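Local structure of terminal oxygenase component of carbazole 1,9a-dioxygenase (Sphingomonas, 3GKQ) at residues V41-P46 with L58-G63; D103-L107 with G120-T126; P212-S218 with R361-E365. The protein probably dioxygenates carbazole at a mononuclear non-heme iron, using electrons passed from a ferredoxin through its Rieske [2Fe-2S] cluster. All coordinates share one frame. Residue numbers count along the deposited sequence, not the author numbering.

Interaction 1: residues V41-P46 with L58-G63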
ATOM      1  N   VAL A  41      15.600   0.629 -28.154  1.00 34.84           N
ATOM      2  CA  VAL A  41      16.560  -0.436 -27.898  1.00 34.74           C
ATOM      3  C   VAL A  41      17.782  -0.162 -28.774  1.00 35.23           C
ATOM      4  O   VAL A  41      17.907  -0.703 -29.871  1.00 34.28           O
ATOM      5  CB  VAL A  41      15.959  -1.815 -28.250  1.00 34.62           C
ATOM      6  CG1 VAL A  41      16.900  -2.924 -27.803  1.00 32.82           C
ATOM      7  CG2 VAL A  41      14.587  -1.971 -27.586  1.00 33.80           C
ATOM      8  N   ALA A  42      18.675   0.687 -28.277  1.00 36.21           N
ATOM      9  CA  ALA A  42      19.869   1.073 -29.020  1.00 37.53           C
ATOM     10  C   ALA A  42      21.068   0.149 -28.829  1.00 37.40           C
ATOM     11  O   ALA A  42      21.125  -0.643 -27.888  1.00 36.32           O
ATOM     12  CB  ALA A  42      20.256   2.507 -28.655  1.00 37.43           C
ATOM     13  N   GLU A  43      22.026   0.269 -29.742  1.00 37.97           N
ATOM     14  CA  GLU A  43      23.251  -0.526 -29.709  1.00 37.26           C
ATOM     15  C   GLU A  43      23.959  -0.357 -28.368  1.00 36.23           C
ATOM     16  O   GLU A  43      24.110   0.760 -27.869  1.00 35.29           O
ATOM     17  CB  GLU A  43      24.181  -0.082 -30.849  1.00 38.56           C
ATOM     18  CG  GLU A  43      25.506  -0.847 -30.968  1.00 37.84           C
ATOM     19  CD  GLU A  43      25.333  -2.298 -31.383  1.00 38.86           C
ATOM     20  OE1 GLU A  43      24.407  -2.595 -32.171  1.00 40.98           O
ATOM     21  OE2 GLU A  43      26.139  -3.143 -30.938  1.00 38.80           O
ATOM     22  N   ALA A  44      24.373  -1.476 -27.781  1.00 36.48           N
ATOM     23  CA  ALA A  44      25.080  -1.470 -26.503  1.00 36.15           C
ATOM     24  C   ALA A  44      24.446  -0.586 -25.434  1.00 36.34           C
ATOM     25  O   ALA A  44      25.154   0.067 -24.664  1.00 37.61           O
ATOM     26  CB  ALA A  44      26.539  -1.055 -26.721  1.00 36.85           C
ATOM     27  N   SER A  45      23.120  -0.564 -25.377  1.00 35.50           N
ATOM     28  CA  SER A  45      22.424   0.239 -24.372  1.00 35.88           C
ATOM     29  C   SER A  45      21.268  -0.579 -23.780  1.00 35.94           C
ATOM     30  O   SER A  45      20.107  -0.379 -24.139  1.00 36.33           O
ATOM     31  CB  SER A  45      21.895   1.529 -25.007  1.00 35.76           C
ATOM     32  OG  SER A  45      21.453   2.445 -24.017  1.00 37.35           O
ATOM     33  N   PRO A  46      21.582  -1.520 -22.866  1.00 35.50           N
ATOM     34  CA  PRO A  46      20.604  -2.396 -22.203  1.00 34.90           C
ATOM     35  C   PRO A  46      19.372  -1.687 -21.644  1.00 33.54           C
ATOM     36  O   PRO A  46      19.481  -0.655 -20.982  1.00 32.45           O
ATOM     37  CB  PRO A  46      21.434  -3.071 -21.112  1.00 35.22           C
ATOM     38  CG  PRO A  46      22.784  -3.186 -21.765  1.00 34.89           C
ATOM     39  CD  PRO A  46      22.945  -1.813 -22.385  1.00 34.25           C
ATOM     40  N   LEU A  58      16.827  -6.247 -22.307  1.00 29.12           N
ATOM     41  CA  LEU A  58      17.095  -6.194 -23.741  1.00 30.22           C
ATOM     42  C   LEU A  58      18.393  -5.450 -24.048  1.00 31.35           C
ATOM     43  O   LEU A  58      18.826  -4.592 -23.286  1.00 31.42           O
ATOM     44  CB  LEU A  58      15.952  -5.475 -24.463  1.00 30.90           C
ATOM     45  CG  LEU A  58      14.506  -5.895 -24.196  1.00 28.99           C
ATOM     46  CD1 LEU A  58      13.572  -4.924 -24.912  1.00 28.26           C
ATOM     47  CD2 LEU A  58      14.280  -7.317 -24.667  1.00 29.05           C
ATOM     48  N   ASN A  59      19.006  -5.788 -25.175  1.00 33.67           N
ATOM     49  CA  ASN A  59      20.221  -5.115 -25.611  1.00 34.79           C
ATOM     50  C   ASN A  59      20.418  -5.375 -27.092  1.00 35.54           C
ATOM     51  O   ASN A  59      19.992  -6.408 -27.617  1.00 36.33           O
ATOM     52  CB  ASN A  59      21.447  -5.592 -24.829  1.00 34.31           C
ATOM     53  CG  ASN A  59      22.678  -4.732 -25.101  1.00 35.67           C
ATOM     54  OD1 ASN A  59      22.563  -3.533 -25.375  1.00 35.20           O
ATOM     55  ND2 ASN A  59      23.858  -5.336 -25.009  1.00 34.28           N
ATOM     56  N   ARG A  60      21.044  -4.419 -27.764  1.00 35.38           N
ATOM     57  CA  ARG A  60      21.314  -4.538 -29.185  1.00 36.30           C
ATOM     58  C   ARG A  60      22.822  -4.660 -29.370  1.00 36.84           C
ATOM     59  O   ARG A  60      23.580  -3.759 -29.005  1.00 35.79           O
ATOM     60  CB  ARG A  60      20.767  -3.311 -29.914  1.00 35.83           C
ATOM     61  CG  ARG A  60      21.104  -3.238 -31.386  1.00 37.57           C
ATOM     62  CD  ARG A  60      20.205  -2.228 -32.074  1.00 39.02           C
ATOM     63  NE  ARG A  60      19.282  -2.916 -32.964  1.00 42.47           N
ATOM     64  CZ  ARG A  60      17.966  -2.750 -32.971  1.00 40.73           C
ATOM     65  NH1 ARG A  60      17.378  -1.910 -32.128  1.00 40.27           N
ATOM     66  NH2 ARG A  60      17.237  -3.436 -33.830  1.00 43.34           N
ATOM     67  N   VAL A  61      23.248  -5.798 -29.909  1.00 38.75           N
ATOM     68  CA  VAL A  61      24.663  -6.068 -30.138  1.00 38.92           C
ATOM     69  C   VAL A  61      24.876  -6.316 -31.625  1.00 39.85           C
ATOM     70  O   VAL A  61      24.319  -7.260 -32.194  1.00 39.27           O
ATOM     71  CB  VAL A  61      25.122  -7.306 -29.344  1.00 38.38           C
ATOM     72  CG1 VAL A  61      26.619  -7.519 -29.531  1.00 38.26           C
ATOM     73  CG2 VAL A  61      24.788  -7.126 -27.871  1.00 38.67           C
ATOM     74  N   ASP A  62      25.692  -5.469 -32.245  1.00 41.36           N
ATOM     75  CA  ASP A  62      25.955  -5.567 -33.673  1.00 42.10           C
ATOM     76  C   ASP A  62      24.629  -5.528 -34.421  1.00 40.49           C
ATOM     77  O   ASP A  62      24.368  -6.351 -35.298  1.00 40.21           O
ATOM     78  CB  ASP A  62      26.716  -6.855 -34.011  1.00 45.16           C
ATOM     79  CG  ASP A  62      28.116  -6.877 -33.419  1.00 49.66           C
ATOM     80  OD1 ASP A  62      28.759  -5.803 -33.381  1.00 51.70           O
ATOM     81  OD2 ASP A  62      28.578  -7.963 -33.004  1.00 52.21           O
ATOM     82  N   GLY A  63      23.786  -4.572 -34.042  1.00 39.87           N
ATOM     83  CA  GLY A  63      22.496  -4.408 -34.686  1.00 39.19           C
ATOM     84  C   GLY A  63      21.426  -5.439 -34.365  1.00 39.36           C
ATOM     85  O   GLY A  63      20.276  -5.263 -34.761  1.00 38.38           O
TER
HETATM   86  O   HOH W   1      28.674  -2.658 -33.125  1.00 56.95           O

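Interaction 2: residues D103-L107 with G120-T126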
ATOM      1  N   ASP A 103      23.502 -13.444 -26.444  1.00 33.28           N
ATOM      2  CA  ASP A 103      22.878 -14.324 -27.423  1.00 34.33           C
ATOM      3  C   ASP A 103      22.343 -15.657 -26.914  1.00 33.95           C
ATOM      4  O   ASP A 103      21.348 -16.152 -27.440  1.00 34.41           O
ATOM      5  CB  ASP A 103      23.809 -14.550 -28.634  1.00 36.16           C
ATOM      6  CG  ASP A 103      25.130 -15.208 -28.269  1.00 37.80           C
ATOM      7  OD1 ASP A 103      25.354 -15.546 -27.089  1.00 38.13           O
ATOM      8  OD2 ASP A 103      25.954 -15.391 -29.190  1.00 38.31           O
ATOM      9  N   ASN A 104      22.967 -16.236 -25.895  1.00 32.92           N
ATOM     10  CA  ASN A 104      22.485 -17.515 -25.381  1.00 32.50           C
ATOM     11  C   ASN A 104      22.352 -17.584 -23.860  1.00 30.73           C
ATOM     12  O   ASN A 104      22.056 -18.643 -23.313  1.00 29.89           O
ATOM     13  CB  ASN A 104      23.385 -18.662 -25.867  1.00 34.30           C
ATOM     14  CG  ASN A 104      24.830 -18.505 -25.423  1.00 35.53           C
ATOM     15  OD1 ASN A 104      25.128 -17.792 -24.464  1.00 33.75           O
ATOM     16  ND2 ASN A 104      25.737 -19.188 -26.117  1.00 36.66           N
ATOM     17  N   GLY A 105      22.572 -16.458 -23.186  1.00 29.68           N
ATOM     18  CA  GLY A 105      22.462 -16.417 -21.736  1.00 30.08           C
ATOM     19  C   GLY A 105      23.439 -17.275 -20.943  1.00 30.21           C
ATOM     20  O   GLY A 105      23.373 -17.315 -19.712  1.00 28.63           O
ATOM     21  N   LYS A 106      24.360 -17.944 -21.629  1.00 30.09           N
ATOM     22  CA  LYS A 106      25.321 -18.819 -20.953  1.00 31.25           C
ATOM     23  C   LYS A 106      26.294 -18.138 -19.986  1.00 29.53           C
ATOM     24  O   LYS A 106      26.844 -17.074 -20.280  1.00 28.66           O
ATOM     25  CB  LYS A 106      26.125 -19.609 -21.987  1.00 34.35           C
ATOM     26  CG  LYS A 106      27.211 -20.487 -21.371  1.00 41.27           C
ATOM     27  CD  LYS A 106      28.065 -21.161 -22.442  1.00 47.43           C
ATOM     28  CE  LYS A 106      29.210 -21.958 -21.820  1.00 49.30           C
ATOM     29  NZ  LYS A 106      28.715 -23.088 -20.987  1.00 53.19           N
ATOM     30  N   LEU A 107      26.492 -18.765 -18.828  1.00 28.33           N
ATOM     31  CA  LEU A 107      27.422 -18.266 -17.822  1.00 30.82           C
ATOM     32  C   LEU A 107      28.794 -18.697 -18.337  1.00 32.32           C
ATOM     33  O   LEU A 107      29.215 -19.833 -18.119  1.00 32.33           O
ATOM     34  CB  LEU A 107      27.146 -18.924 -16.470  1.00 28.80           C
ATOM     35  CG  LEU A 107      28.072 -18.558 -15.308  1.00 29.66           C
ATOM     36  CD1 LEU A 107      27.967 -17.071 -15.007  1.00 27.69           C
ATOM     37  CD2 LEU A 107      27.698 -19.378 -14.080  1.00 29.63           C
ATOM     38  N   GLY A 120      30.184 -22.199 -16.945  1.00 34.45           N
ATOM     39  CA  GLY A 120      29.789 -23.076 -18.032  1.00 34.72           C
ATOM     40  C   GLY A 120      28.711 -24.096 -17.701  1.00 35.27           C
ATOM     41  O   GLY A 120      28.321 -24.877 -18.567  1.00 36.67           O
ATOM     42  N   ARG A 121      28.218 -24.100 -16.465  1.00 35.27           N
ATOM     43  CA  ARG A 121      27.190 -25.066 -16.078  1.00 36.35           C
ATOM     44  C   ARG A 121      25.788 -24.477 -15.978  1.00 35.56           C
ATOM     45  O   ARG A 121      24.845 -25.172 -15.598  1.00 36.02           O
ATOM     46  CB  ARG A 121      27.544 -25.717 -14.736  1.00 38.18           C
ATOM     47  CG  ARG A 121      28.764 -26.624 -14.777  1.00 41.83           C
ATOM     48  CD  ARG A 121      28.897 -27.433 -13.487  1.00 45.22           C
ATOM     49  NE  ARG A 121      30.059 -28.321 -13.532  1.00 50.42           N
ATOM     50  CZ  ARG A 121      30.443 -29.114 -12.535  1.00 51.52           C
ATOM     51  NH1 ARG A 121      29.758 -29.144 -11.396  1.00 51.87           N
ATOM     52  NH2 ARG A 121      31.526 -29.871 -12.670  1.00 52.13           N
ATOM     53  N   HIS A 122      25.641 -23.203 -16.319  1.00 34.46           N
ATOM     54  CA  HIS A 122      24.335 -22.565 -16.216  1.00 33.06           C
ATOM     55  C   HIS A 122      24.100 -21.577 -17.341  1.00 32.22           C
ATOM     56  O   HIS A 122      25.032 -21.164 -18.033  1.00 31.58           O
ATOM     57  CB  HIS A 122      24.226 -21.817 -14.885  1.00 32.95           C
ATOM     58  CG  HIS A 122      24.586 -22.642 -13.690  1.00 34.96           C
ATOM     59  ND1 HIS A 122      23.715 -23.540 -13.112  1.00 33.79           N
ATOM     60  CD2 HIS A 122      25.726 -22.701 -12.960  1.00 34.38           C
ATOM     61  CE1 HIS A 122      24.300 -24.115 -12.077  1.00 33.84           C
ATOM     62  NE2 HIS A 122      25.522 -23.623 -11.962  1.00 34.24           N
ATOM     63  N   ALA A 123      22.841 -21.189 -17.506  1.00 31.09           N
ATOM     64  CA  ALA A 123      22.471 -20.229 -18.526  1.00 30.36           C
ATOM     65  C   ALA A 123      21.177 -19.534 -18.136  1.00 31.25           C
ATOM     66  O   ALA A 123      20.239 -20.163 -17.638  1.00 29.33           O
ATOM     67  CB  ALA A 123      22.303 -20.924 -19.877  1.00 29.80           C
ATOM     68  N   LEU A 124      21.153 -18.225 -18.346  1.00 31.28           N
ATOM     69  CA  LEU A 124      19.983 -17.407 -18.076  1.00 31.67           C
ATOM     70  C   LEU A 124      18.978 -17.803 -19.144  1.00 31.71           C
ATOM     71  O   LEU A 124      19.366 -18.270 -20.215  1.00 30.51           O
ATOM     72  CB  LEU A 124      20.333 -15.932 -18.264  1.00 30.96           C
ATOM     73  CG  LEU A 124      20.509 -14.941 -17.114  1.00 32.68           C
ATOM     74  CD1 LEU A 124      20.905 -15.620 -15.826  1.00 31.41           C
ATOM     75  CD2 LEU A 124      21.542 -13.912 -17.554  1.00 30.84           C
ATOM     76  N   LYS A 125      17.692 -17.634 -18.864  1.00 32.07           N
ATOM     77  CA  LYS A 125      16.698 -17.950 -19.879  1.00 32.25           C
ATOM     78  C   LYS A 125      16.761 -16.849 -20.929  1.00 32.02           C
ATOM     79  O   LYS A 125      16.949 -15.675 -20.595  1.00 31.30           O
ATOM     80  CB  LYS A 125      15.285 -17.981 -19.293  1.00 34.51           C
ATOM     81  CG  LYS A 125      14.222 -18.034 -20.383  1.00 37.30           C
ATOM     82  CD  LYS A 125      12.816 -17.915 -19.849  1.00 42.23           C
ATOM     83  CE  LYS A 125      11.860 -17.565 -20.986  1.00 45.40           C
ATOM     84  NZ  LYS A 125      11.986 -18.486 -22.154  1.00 47.34           N
ATOM     85  N   THR A 126      16.617 -17.226 -22.195  1.00 31.14           N
ATOM     86  CA  THR A 126      16.629 -16.254 -23.277  1.00 32.44           C
ATOM     87  C   THR A 126      15.236 -16.244 -23.902  1.00 31.42           C
ATOM     88  O   THR A 126      14.514 -17.230 -23.825  1.00 30.83           O
ATOM     89  CB  THR A 126      17.659 -16.614 -24.368  1.00 33.01           C
ATOM     90  OG1 THR A 126      17.296 -17.856 -24.982  1.00 33.83           O
ATOM     91  CG2 THR A 126      19.053 -16.743 -23.761  1.00 33.68           C
TER

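Interaction 3: residues P212-S218 with R361-E365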
ATOM      1  N   PRO A 212     -28.436 -11.183 -33.988  1.00 49.96           N
ATOM      2  CA  PRO A 212     -27.223 -11.422 -33.198  1.00 48.91           C
ATOM      3  C   PRO A 212     -26.248 -12.386 -33.875  1.00 49.09           C
ATOM      4  O   PRO A 212     -25.048 -12.378 -33.584  1.00 46.89           O
ATOM      5  CB  PRO A 212     -27.774 -11.974 -31.881  1.00 48.99           C
ATOM      6  CG  PRO A 212     -29.073 -12.623 -32.293  1.00 49.31           C
ATOM      7  CD  PRO A 212     -29.638 -11.609 -33.252  1.00 48.50           C
ATOM      8  N   GLU A 213     -26.762 -13.189 -34.802  1.00 49.78           N
ATOM      9  CA  GLU A 213     -25.943 -14.172 -35.502  1.00 50.45           C
ATOM     10  C   GLU A 213     -25.062 -13.650 -36.642  1.00 50.07           C
ATOM     11  O   GLU A 213     -24.118 -14.337 -37.039  1.00 50.84           O
ATOM     12  CB  GLU A 213     -26.828 -15.313 -36.014  1.00 52.52           C
ATOM     13  CG  GLU A 213     -27.674 -15.973 -34.925  1.00 55.83           C
ATOM     14  CD  GLU A 213     -26.855 -16.402 -33.714  1.00 58.69           C
ATOM     15  OE1 GLU A 213     -25.884 -17.174 -33.889  1.00 59.51           O
ATOM     16  OE2 GLU A 213     -27.185 -15.971 -32.584  1.00 59.70           O
ATOM     17  N   GLN A 214     -25.351 -12.465 -37.181  1.00 48.54           N
ATOM     18  CA  GLN A 214     -24.501 -11.937 -38.254  1.00 47.56           C
ATOM     19  C   GLN A 214     -23.771 -10.682 -37.801  1.00 46.89           C
ATOM     20  O   GLN A 214     -23.269  -9.909 -38.626  1.00 46.85           O
ATOM     21  CB  GLN A 214     -25.307 -11.624 -39.523  1.00 48.49           C
ATOM     22  CG  GLN A 214     -24.451 -11.663 -40.813  1.00 50.94           C
ATOM     23  CD  GLN A 214     -25.263 -11.417 -42.085  1.00 52.37           C
ATOM     24  OE1 GLN A 214     -26.424 -11.828 -42.180  1.00 52.99           O
ATOM     25  NE2 GLN A 214     -24.650 -10.758 -43.073  1.00 49.25           N
ATOM     26  N   LEU A 215     -23.714 -10.485 -36.485  1.00 45.68           N
ATOM     27  CA  LEU A 215     -23.042  -9.323 -35.909  1.00 45.13           C
ATOM     28  C   LEU A 215     -21.538  -9.560 -35.841  1.00 45.06           C
ATOM     29  O   LEU A 215     -20.758  -8.623 -35.698  1.00 47.53           O
ATOM     30  CB  LEU A 215     -23.573  -9.032 -34.497  1.00 42.53           C
ATOM     31  CG  LEU A 215     -25.051  -8.657 -34.340  1.00 41.65           C
ATOM     32  CD1 LEU A 215     -25.346  -8.362 -32.876  1.00 41.34           C
ATOM     33  CD2 LEU A 215     -25.374  -7.441 -35.206  1.00 39.05           C
ATOM     34  N   THR A 216     -21.133 -10.818 -35.944  1.00 43.93           N
ATOM     35  CA  THR A 216     -19.720 -11.148 -35.885  1.00 43.04           C
ATOM     36  C   THR A 216     -19.369 -12.296 -36.813  1.00 42.32           C
ATOM     37  O   THR A 216     -20.244 -13.021 -37.292  1.00 39.50           O
ATOM     38  CB  THR A 216     -19.288 -11.560 -34.453  1.00 44.10           C
ATOM     39  OG1 THR A 216     -19.918 -12.799 -34.100  1.00 44.14           O
ATOM     40  CG2 THR A 216     -19.678 -10.494 -33.440  1.00 43.08           C
ATOM     41  N   ARG A 217     -18.072 -12.443 -37.055  1.00 41.41           N
ATOM     42  CA  ARG A 217     -17.538 -13.514 -37.877  1.00 42.90           C
ATOM     43  C   ARG A 217     -16.219 -13.910 -37.226  1.00 42.18           C
ATOM     44  O   ARG A 217     -15.391 -13.053 -36.930  1.00 43.16           O
ATOM     45  CB  ARG A 217     -17.295 -13.039 -39.314  1.00 43.95           C
ATOM     46  CG  ARG A 217     -16.767 -14.136 -40.234  1.00 47.56           C
ATOM     47  CD  ARG A 217     -16.871 -13.746 -41.707  1.00 49.80           C
ATOM     48  NE  ARG A 217     -15.979 -12.647 -42.080  1.00 50.71           N
ATOM     49  CZ  ARG A 217     -14.659 -12.763 -42.205  1.00 51.91           C
ATOM     50  NH1 ARG A 217     -14.065 -13.931 -41.987  1.00 51.34           N
ATOM     51  NH2 ARG A 217     -13.933 -11.709 -42.559  1.00 51.95           N
ATOM     52  N   SER A 218     -16.036 -15.202 -36.981  1.00 43.14           N
ATOM     53  CA  SER A 218     -14.810 -15.689 -36.366  1.00 44.21           C
ATOM     54  C   SER A 218     -13.901 -16.357 -37.387  1.00 46.17           C
ATOM     55  O   SER A 218     -14.372 -16.936 -38.371  1.00 47.35           O
ATOM     56  CB  SER A 218     -15.129 -16.688 -35.251  1.00 43.63           C
ATOM     57  OG  SER A 218     -15.757 -16.049 -34.152  1.00 45.63           O
ATOM     58  N   ARG A 361     -22.381  -8.809 -27.959  1.00 30.90           N
ATOM     59  CA  ARG A 361     -22.236 -10.121 -28.583  1.00 31.09           C
ATOM     60  C   ARG A 361     -20.814 -10.274 -29.122  1.00 30.02           C
ATOM     61  O   ARG A 361     -20.240 -11.360 -29.091  1.00 29.94           O
ATOM     62  CB  ARG A 361     -23.245 -10.277 -29.728  1.00 33.97           C
ATOM     63  CG  ARG A 361     -23.071 -11.547 -30.575  1.00 39.09           C
ATOM     64  CD  ARG A 361     -23.205 -12.818 -29.742  1.00 44.29           C
ATOM     65  NE  ARG A 361     -23.065 -14.022 -30.560  1.00 50.22           N
ATOM     66  CZ  ARG A 361     -24.021 -14.523 -31.338  1.00 52.96           C
ATOM     67  NH1 ARG A 361     -25.208 -13.928 -31.411  1.00 55.30           N
ATOM     68  NH2 ARG A 361     -23.790 -15.618 -32.054  1.00 54.80           N
ATOM     69  N   ALA A 362     -20.246  -9.175 -29.606  1.00 28.89           N
ATOM     70  CA  ALA A 362     -18.893  -9.195 -30.155  1.00 28.34           C
ATOM     71  C   ALA A 362     -17.830  -9.551 -29.108  1.00 27.29           C
ATOM     72  O   ALA A 362     -16.988 -10.417 -29.346  1.00 26.61           O
ATOM     73  CB  ALA A 362     -18.570  -7.843 -30.789  1.00 28.21           C
ATOM     74  N   ILE A 363     -17.865  -8.888 -27.954  1.00 26.59           N
ATOM     75  CA  ILE A 363     -16.883  -9.162 -26.910  1.00 27.21           C
ATOM     76  C   ILE A 363     -17.031 -10.600 -26.418  1.00 27.79           C
ATOM     77  O   ILE A 363     -16.042 -11.268 -26.107  1.00 28.00           O
ATOM     78  CB  ILE A 363     -17.024  -8.184 -25.708  1.00 28.23           C
ATOM     79  CG1 ILE A 363     -15.797  -8.295 -24.800  1.00 29.08           C
ATOM     80  CG2 ILE A 363     -18.257  -8.514 -24.896  1.00 30.12           C
ATOM     81  CD1 ILE A 363     -14.487  -7.959 -25.503  1.00 28.12           C
ATOM     82  N   ILE A 364     -18.267 -11.080 -26.358  1.00 27.97           N
ATOM     83  CA  ILE A 364     -18.524 -12.443 -25.925  1.00 29.43           C
ATOM     84  C   ILE A 364     -17.871 -13.426 -26.897  1.00 29.84           C
ATOM     85  O   ILE A 364     -17.309 -14.439 -26.480  1.00 29.72           O
ATOM     86  CB  ILE A 364     -20.041 -12.717 -25.836  1.00 31.57           C
ATOM     87  CG1 ILE A 364     -20.637 -11.904 -24.683  1.00 33.00           C
ATOM     88  CG2 ILE A 364     -20.301 -14.201 -25.610  1.00 32.90           C
ATOM     89  CD1 ILE A 364     -22.149 -11.949 -24.622  1.00 37.56           C
ATOM     90  N   GLU A 365     -17.935 -13.125 -28.189  1.00 30.30           N
ATOM     91  CA  GLU A 365     -17.326 -13.997 -29.187  1.00 30.76           C
ATOM     92  C   GLU A 365     -15.813 -14.001 -29.015  1.00 29.29           C
ATOM     93  O   GLU A 365     -15.159 -15.021 -29.237  1.00 28.66           O
ATOM     94  CB  GLU A 365     -17.690 -13.546 -30.608  1.00 34.18           C
ATOM     95  CG  GLU A 365     -19.108 -13.903 -31.019  1.00 40.91           C
ATOM     96  CD  GLU A 365     -19.382 -15.393 -30.900  1.00 44.04           C
ATOM     97  OE1 GLU A 365     -18.624 -16.191 -31.493  1.00 44.85           O
ATOM     98  OE2 GLU A 365     -20.355 -15.765 -30.212  1.00 46.36           O
TER
HETATM   99  O   HOH W   2     -18.425 -15.320 -34.524  1.00 50.44           O
HETATM  100  O   HOH W   3     -16.034 -17.032 -31.295  1.00 54.07           O

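Interaction 1: residues V41-P46 with L58-G63
The side chain of R60 lies against the V41-P46 loop, its CB 3.4 Å from the backbone oxygen A42 O and its CG 3.5 Å from the carboxylate oxygen E43 OE1. The setting is a β-hairpin of the Rieske domain: strand 54-61 turns at D62 and G63 into strand 64-69, and the loop packs beside its end. The contact illustrates how side chains can hold an irregular segment to a hairpin by bonding to the partner's backbone N-H and C=O groups. E43 addresses the turn, whose two residues both have positive phi, as in a type I' turn. Its carboxylate takes both amides there, G63 N at 2.8 Å from E43 OE1 and D62 N at 2.7 Å from E43 OE2. In return, A44 N donates to R60 O over 2.7 Å. R60 has three partners, V41 O from NH1 at 2.6 Å, G63 O from NE at 3.1 Å, and E131 through an NH2 salt bridge, so one guanidinium links loop, turn and a residue beyond both. Within the loop, S45 N donates to A42 O at 3.2 Å. V41 CG2 meets L58 CD1 at 4.1 Å, and V41 also rests on V65 of the adjoining strand. Where the loop leads into strand 47-51, P46 CA makes a CA-H...O contact with L58 O at 3.0 Å.

Interaction 2: residues D103-L107 with G120-T126
Three backbone hydrogen bonds join these antiparallel segments: L124 N to G105 O at 2.8 Å, L107 N to H122 O at 2.9 Å, and G120 N to L107 O at 2.8 Å. The first two flank K106 and A123, an isolated non-hydrogen-bonded pair with its CA atoms 4.0 Å apart, showing that strand-like pairing can be confined to a single bridge at the start of strand 107-110. An Asx turn prepares this edge, N104 OD1 accepting from K106 N at 2.9 Å. G105 suits the spot: its phi is positive, and a CB there would clash with L124 O. Instead, the bare backbone receives the T126 methyl, CG2 lying 3.4 Å from N104 C and 3.6 Å from G105 N. L107 CD2 sits at the rim of the H122 ring, 4.0 Å from H122 CD2, while H122 NE2 is hydrogen-bonded to Q118 and H122 packs on V355 of a neighbouring subunit. The packing then spreads into the cluster-binding part of the Rieske domain. L124 touches the loop residues L73 and L79, I68 of strand 64-69 and Y100 of strand 98-101; L107 rests on Y100 and on the cluster-pocket residue W98 of that same strand.

Interaction 3: residues P212-S218 with R361-E365
A salt-bridge network in the catalytic domain joins the start of helix 361-373 to the loop leading into strand 216-219, the outermost strand of the large antiparallel sheet within this chain, consistent with the helix-and-sheet packing of Bet v 1-like folds. It shows how one arginine can serve both a helix and the loop opposite. R361 pairs bidentately with E213, NH1 to OE2 at 3.1 Å and NH2 to OE1 at 3.2 Å. Its NE meets E365 OE2 at 3.2 Å, one helical turn on. P212 O lies over a guanidinium face, 2.7 Å from R361 NH1, too poorly angled for a hydrogen bond. T216 points toward the helix: its CG2 packs 3.6 Å from A362 CA, and its OG1 is 3.4 Å from E365 CG. S218 reaches E365 through water. One molecule donates to S218 OG at 2.8 Å and E365 OE1 at 3.2 Å and is also hydrogen-bonded to T216 OG1 at 3.0 Å; the second accepts from S218 OG at 3.0 Å and donates to E365 OE1 at 2.7 Å and E365 O at 3.0 Å. The short axes of strand 216-218 and helix 361-365 run nearly parallel, 11° apart and 9.2 Å at closest approach. On the sheet side, V228 of strand 227-230 touches T216, S218 and E365, while A362 packs against F182, after helix 174-181.

Interactions 1 and 2 belong to the Rieske domain, their centres about 18 Å apart and their nearest atoms about 7 Å apart without touching. Interaction 3, in the catalytic domain on the opposite side of the chain's centre, lies about 43 Å and 46 Å from them between centres. Proximity to metal differs accordingly. Interaction 2 is close to the electron carrier, the L107 side chain being about 7 Å from the [2Fe-2S] cluster. In interaction 3 the A362 side chain is about 13 Å from a bound Fe(II) ion. The mononuclear iron site consists of H186, H190 and D334. Interaction 1 is remote from both centres. Interaction 2 alone touches another subunit, consistent with the intersubunit electron transfer of Rieske oxygenases.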